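Local coordinates for DNA topoisomerase 2-associated protein PAT1 (Saccharomyces cerevisiae, PDB 5LMG) that activates mRNA decapping and represses translation, its C-terminal domain binding the decapping enzyme Dcp2 directly and also the 5'-3' exonuclease Xrn1, at residues K166-V169 / S170-N174; D158-M162 / I163-I167. The protein carries 2 engineered substitutions. All blocks are in the same frame, centred on the assembly; numbering follows the deposited sequence.

Interaction 1 of 2, residues K166-V169 / S170-N174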
loop_
_atom_site.group_PDB
_atom_site.type_symbol
_atom_site.label_atom_id
_atom_site.label_comp_id
_atom_site.label_asym_id
_atom_site.label_seq_id
_atom_site.Cartn_x
_atom_site.Cartn_y
_atom_site.Cartn_z
ATOM N N LYS A 166 4.603 7.960 -3.463
ATOM C CA LYS A 166 4.230 9.292 -3.962
ATOM C C LYS A 166 4.721 9.473 -5.423
ATOM O O LYS A 166 4.001 10.037 -6.243
ATOM C CB LYS A 166 4.845 10.378 -3.052
ATOM C CG LYS A 166 4.226 11.771 -3.175
ATOM C CD LYS A 166 5.139 12.849 -2.573
ATOM C CE LYS A 166 5.181 12.859 -1.060
ATOM N NZ LYS A 166 6.433 13.481 -0.554
ATOM N N ILE A 167 5.933 8.973 -5.737
ATOM C CA ILE A 167 6.540 9.002 -7.074
ATOM C C ILE A 167 5.729 8.114 -8.051
ATOM O O ILE A 167 5.432 8.545 -9.158
ATOM C CB ILE A 167 8.038 8.570 -7.003
ATOM C CG1 ILE A 167 8.913 9.645 -6.330
ATOM C CG2 ILE A 167 8.598 8.189 -8.381
ATOM C CD1 ILE A 167 10.285 9.123 -5.862
ATOM N N ILE A 168 5.390 6.877 -7.631
ATOM C CA ILE A 168 4.635 5.926 -8.444
ATOM C C ILE A 168 3.261 6.514 -8.798
ATOM O O ILE A 168 2.934 6.577 -9.984
ATOM C CB ILE A 168 4.598 4.521 -7.787
ATOM C CG1 ILE A 168 6.012 3.884 -7.849
ATOM C CG2 ILE A 168 3.534 3.612 -8.427
ATOM C CD1 ILE A 168 6.274 2.709 -6.934
ATOM N N VAL A 169 2.523 7.014 -7.775
ATOM C CA VAL A 169 1.209 7.665 -7.870
ATOM C C VAL A 169 1.239 8.815 -8.883
ATOM O O VAL A 169 0.460 8.784 -9.828
ATOM C CB VAL A 169 0.667 8.116 -6.476
ATOM C CG1 VAL A 169 -0.597 8.967 -6.601
ATOM C CG2 VAL A 169 0.396 6.920 -5.579
ATOM N N SER A 170 2.158 9.797 -8.705
ATOM C CA SER A 170 2.313 10.964 -9.585
ATOM C C SER A 170 2.604 10.580 -11.044
ATOM O O SER A 170 1.945 11.099 -11.945
ATOM C CB SER A 170 3.369 11.926 -9.042
ATOM O OG SER A 170 4.685 11.548 -9.422
ATOM N N PHE A 171 3.556 9.649 -11.265
ATOM C CA PHE A 171 3.903 9.164 -12.594
ATOM C C PHE A 171 2.731 8.453 -13.312
ATOM O O PHE A 171 2.519 8.710 -14.494
ATOM C CB PHE A 171 5.161 8.269 -12.558
ATOM C CG PHE A 171 5.459 7.564 -13.867
ATOM C CD1 PHE A 171 6.011 8.254 -14.938
ATOM C CD2 PHE A 171 5.173 6.214 -14.027
ATOM C CE1 PHE A 171 6.269 7.604 -16.153
ATOM C CE2 PHE A 171 5.428 5.565 -15.243
ATOM C CZ PHE A 171 5.976 6.265 -16.296
ATOM N N LEU A 172 1.998 7.558 -12.617
ATOM C CA LEU A 172 0.877 6.821 -13.213
ATOM C C LEU A 172 -0.343 7.709 -13.495
ATOM O O LEU A 172 -1.079 7.470 -14.453
ATOM C CB LEU A 172 0.480 5.596 -12.362
ATOM C CG LEU A 172 1.503 4.449 -12.277
ATOM C CD1 LEU A 172 1.024 3.371 -11.352
ATOM C CD2 LEU A 172 1.794 3.847 -13.646
ATOM N N SER A 173 -0.538 8.741 -12.658
ATOM C CA SER A 173 -1.628 9.705 -12.752
ATOM C C SER A 173 -1.464 10.612 -13.970
ATOM O O SER A 173 -2.465 11.098 -14.489
ATOM C CB SER A 173 -1.671 10.560 -11.488
ATOM O OG SER A 173 -2.619 11.611 -11.573
ATOM N N ASN A 174 -0.205 10.838 -14.408
ATOM C CA ASN A 174 0.169 11.738 -15.494
ATOM C C ASN A 174 0.689 11.086 -16.786
ATOM O O ASN A 174 0.216 11.444 -17.861
ATOM C CB ASN A 174 1.218 12.743 -14.985
ATOM C CG ASN A 174 0.688 13.749 -13.996
ATOM O OD1 ASN A 174 -0.147 14.598 -14.324
ATOM N ND2 ASN A 174 1.202 13.707 -12.773
#
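K166 opens the last turns of helix 151-174 by accepting, at its carbonyl O, the backbone N of S170 at 3.1 Å, an i to i+4 helical bond. At I167 the carbonyl takes two donors. F171 N reaches I167 O at 3.0 Å, and the hydroxyl S170 OG adds a second bond to the same I167 O at 3.1 Å; both donors come from one face of the carbonyl plane. With chi1 84°, S170 OG sits between its own backbone N and carbonyl carbon, the rotation that swings the hydroxyl back over the preceding turn, where the helix itself satisfies it. I168 pairs by backbone and side chain alike: L172 N bonds to I168 O, while I168 CG2 lies 3.9 Å from L172 CD1, the two side chains running side by side in the same direction as a small apolar ridge. V169 O receives S173 N at 3.0 Å, in a less straight bond (147° at the hydrogen), and S173 CB also rests against this oxygen at 3.2 Å. Beyond it the helix runs out: N174 N makes two weak bonds, to S170 O and to F171 O, but the side-chain amide N174 ND2 adds a bond to the same S170 O at 2.8 Å, which is likely to steady the final turn. Residues 166-174 pack against three helices of the mainly helical domain, with K166 and S170 left exposed: I167 packs on M109, P110 and F113 of helix 103-114, I168 and F171 on L125 of helix 118-130, and V169 and L172 on I209 and L210 of helix 201-216.

Interaction 2 of 2, residues D158-M162 / I163-I167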
loop_
_atom_site.group_PDB
_atom_site.type_symbol
_atom_site.label_atom_id
_atom_site.label_comp_id
_atom_site.label_asym_id
_atom_site.label_seq_id
_atom_site.Cartn_x
_atom_site.Cartn_y
_atom_site.Cartn_z
ATOM N N ASP A 158 8.150 3.456 6.683
ATOM C CA ASP A 158 7.482 4.762 6.583
ATOM C C ASP A 158 8.178 5.674 5.538
ATOM O O ASP A 158 7.486 6.377 4.793
ATOM C CB ASP A 158 7.418 5.464 7.957
ATOM C CG ASP A 158 6.715 4.698 9.074
ATOM O OD1 ASP A 158 5.933 3.763 8.765
ATOM O OD2 ASP A 158 6.923 5.048 10.254
ATOM N N LEU A 159 9.535 5.629 5.473
ATOM C CA LEU A 159 10.323 6.392 4.495
ATOM C C LEU A 159 10.008 5.938 3.062
ATOM O O LEU A 159 9.705 6.780 2.219
ATOM C CB LEU A 159 11.845 6.314 4.764
ATOM C CG LEU A 159 12.731 7.141 3.802
ATOM C CD1 LEU A 159 12.652 8.634 4.109
ATOM C CD2 LEU A 159 14.177 6.658 3.824
ATOM N N PHE A 160 10.102 4.614 2.793
ATOM C CA PHE A 160 9.806 4.017 1.495
ATOM C C PHE A 160 8.383 4.378 1.069
ATOM O O PHE A 160 8.182 4.791 -0.071
ATOM C CB PHE A 160 9.977 2.493 1.546
ATOM C CG PHE A 160 10.023 1.842 0.185
ATOM C CD1 PHE A 160 8.852 1.588 -0.522
ATOM C CD2 PHE A 160 11.233 1.476 -0.388
ATOM C CE1 PHE A 160 8.893 0.973 -1.780
ATOM C CE2 PHE A 160 11.274 0.868 -1.648
ATOM C CZ PHE A 160 10.102 0.622 -2.332
ATOM N N GLN A 161 7.420 4.292 2.004
ATOM C CA GLN A 161 6.015 4.633 1.795
ATOM C C GLN A 161 5.838 6.092 1.339
ATOM O O GLN A 161 5.187 6.337 0.323
ATOM C CB GLN A 161 5.204 4.335 3.076
ATOM C CG GLN A 161 3.739 4.821 3.089
ATOM C CD GLN A 161 2.789 3.962 2.276
ATOM O OE1 GLN A 161 2.888 2.728 2.240
ATOM N NE2 GLN A 161 1.816 4.603 1.634
ATOM N N MET A 162 6.438 7.040 2.079
ATOM C CA MET A 162 6.359 8.479 1.846
ATOM C C MET A 162 6.995 8.920 0.509
ATOM O O MET A 162 6.394 9.714 -0.216
ATOM C CB MET A 162 6.989 9.227 3.037
ATOM C CG MET A 162 6.863 10.725 2.963
ATOM S SD MET A 162 7.932 11.570 4.149
ATOM C CE MET A 162 9.505 11.453 3.333
ATOM N N ILE A 163 8.201 8.421 0.197
ATOM C CA ILE A 163 8.940 8.824 -0.997
ATOM C C ILE A 163 8.550 8.025 -2.247
ATOM O O ILE A 163 8.075 8.630 -3.209
ATOM C CB ILE A 163 10.472 8.811 -0.724
ATOM C CG1 ILE A 163 10.849 9.954 0.252
ATOM C CG2 ILE A 163 11.287 8.876 -2.038
ATOM C CD1 ILE A 163 12.315 9.989 0.755
ATOM N N ILE A 164 8.779 6.691 -2.244
ATOM C CA ILE A 164 8.563 5.813 -3.392
ATOM C C ILE A 164 7.102 5.782 -3.890
ATOM O O ILE A 164 6.875 5.951 -5.097
ATOM C CB ILE A 164 9.120 4.381 -3.140
ATOM C CG1 ILE A 164 10.587 4.403 -2.587
ATOM C CG2 ILE A 164 8.978 3.472 -4.367
ATOM C CD1 ILE A 164 11.720 5.121 -3.443
ATOM N N LEU A 165 6.129 5.581 -2.988
ATOM C CA LEU A 165 4.734 5.486 -3.417
ATOM C C LEU A 165 4.182 6.791 -3.994
ATOM O O LEU A 165 3.448 6.725 -4.971
ATOM C CB LEU A 165 3.842 4.912 -2.320
ATOM C CG LEU A 165 3.579 3.392 -2.429
ATOM C CD1 LEU A 165 4.871 2.557 -2.398
ATOM C CD2 LEU A 165 2.654 2.948 -1.366
ATOM N N LYS A 166 4.603 7.960 -3.463
ATOM C CA LYS A 166 4.230 9.292 -3.962
ATOM C C LYS A 166 4.721 9.473 -5.423
ATOM O O LYS A 166 4.001 10.037 -6.243
ATOM C CB LYS A 166 4.845 10.378 -3.052
ATOM C CG LYS A 166 4.226 11.771 -3.175
ATOM C CD LYS A 166 5.139 12.849 -2.573
ATOM C CE LYS A 166 5.181 12.859 -1.060
ATOM N NZ LYS A 166 6.433 13.481 -0.554
ATOM N N ILE A 167 5.933 8.973 -5.737
ATOM C CA ILE A 167 6.540 9.002 -7.074
ATOM C C ILE A 167 5.729 8.114 -8.051
ATOM O O ILE A 167 5.432 8.545 -9.158
ATOM C CB ILE A 167 8.038 8.570 -7.003
ATOM C CG1 ILE A 167 8.913 9.645 -6.330
ATOM C CG2 ILE A 167 8.598 8.189 -8.381
ATOM C CD1 ILE A 167 10.285 9.123 -5.862
#
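F160 and I164 face each other one turn apart on helix 151-174, a core-facing i to i+4 pair in a domain built from packed alpha-helices. The contact is a CH-pi interaction: I164 CG1 stands 3.5 Å from the centroid of the F160 ring, only 5° off its normal, and I164 CG2 reaches toward the rim at F160 CE1. The ring gets there because F160 CG lies anti to its backbone N (chi1 -166°), which carries it forward along the helix. One position round the helix, L159 and I163 run alongside one another, with L159 CD1 3.6 Å from I163 CD1; M162, next in sequence to I163, bends at chi3 so that its CE meets I163 CG1 at 3.7 Å. Q161 lays its amide across L165: Q161 NE2 is 3.5 Å from L165 CD2, a contact with a methyl, while Q161 OE1 accepts a hydrogen bond from N205 ND2 on helix 201-216, which probably sets the amide's rotation. Beneath these side chains I163 N bonds to L159 O in a straight bond, whereas the bond from I164 N to F160 O is weak, bent to 130° at the hydrogen. Around the ring, F160 also touches I106 of helix 103-114, I202 of helix 201-216, and L100 and L135 from loops. Cutting F160 back to an alanine takes the ring from I164 CG1 and is likely to open a gap toward I106 and I202. On the exposed side the K166 chain bends back over the preceding turn, its CE 3.5 Å from M162 O.

In the fold
Both interactions are local contacts on one element, helix 151-174. Interaction 2 comes first along the chain, and interaction 1 continues it to the helix end, so that K166 and I167 belong to both; their centres are 11 Å apart. Helices 103-114 and 201-216 touch the helix at both levels, whereas helix 118-130 meets it at interaction 1. Together the two contacts trace nearly five turns of a helix that lies between earlier and later helices of the mainly helical C-terminal domain. The whole run falls within the PAT1 family region, which belongs to the TPR clan, consistent with a domain assembled from stacked helices that presents its surface to decapping partners.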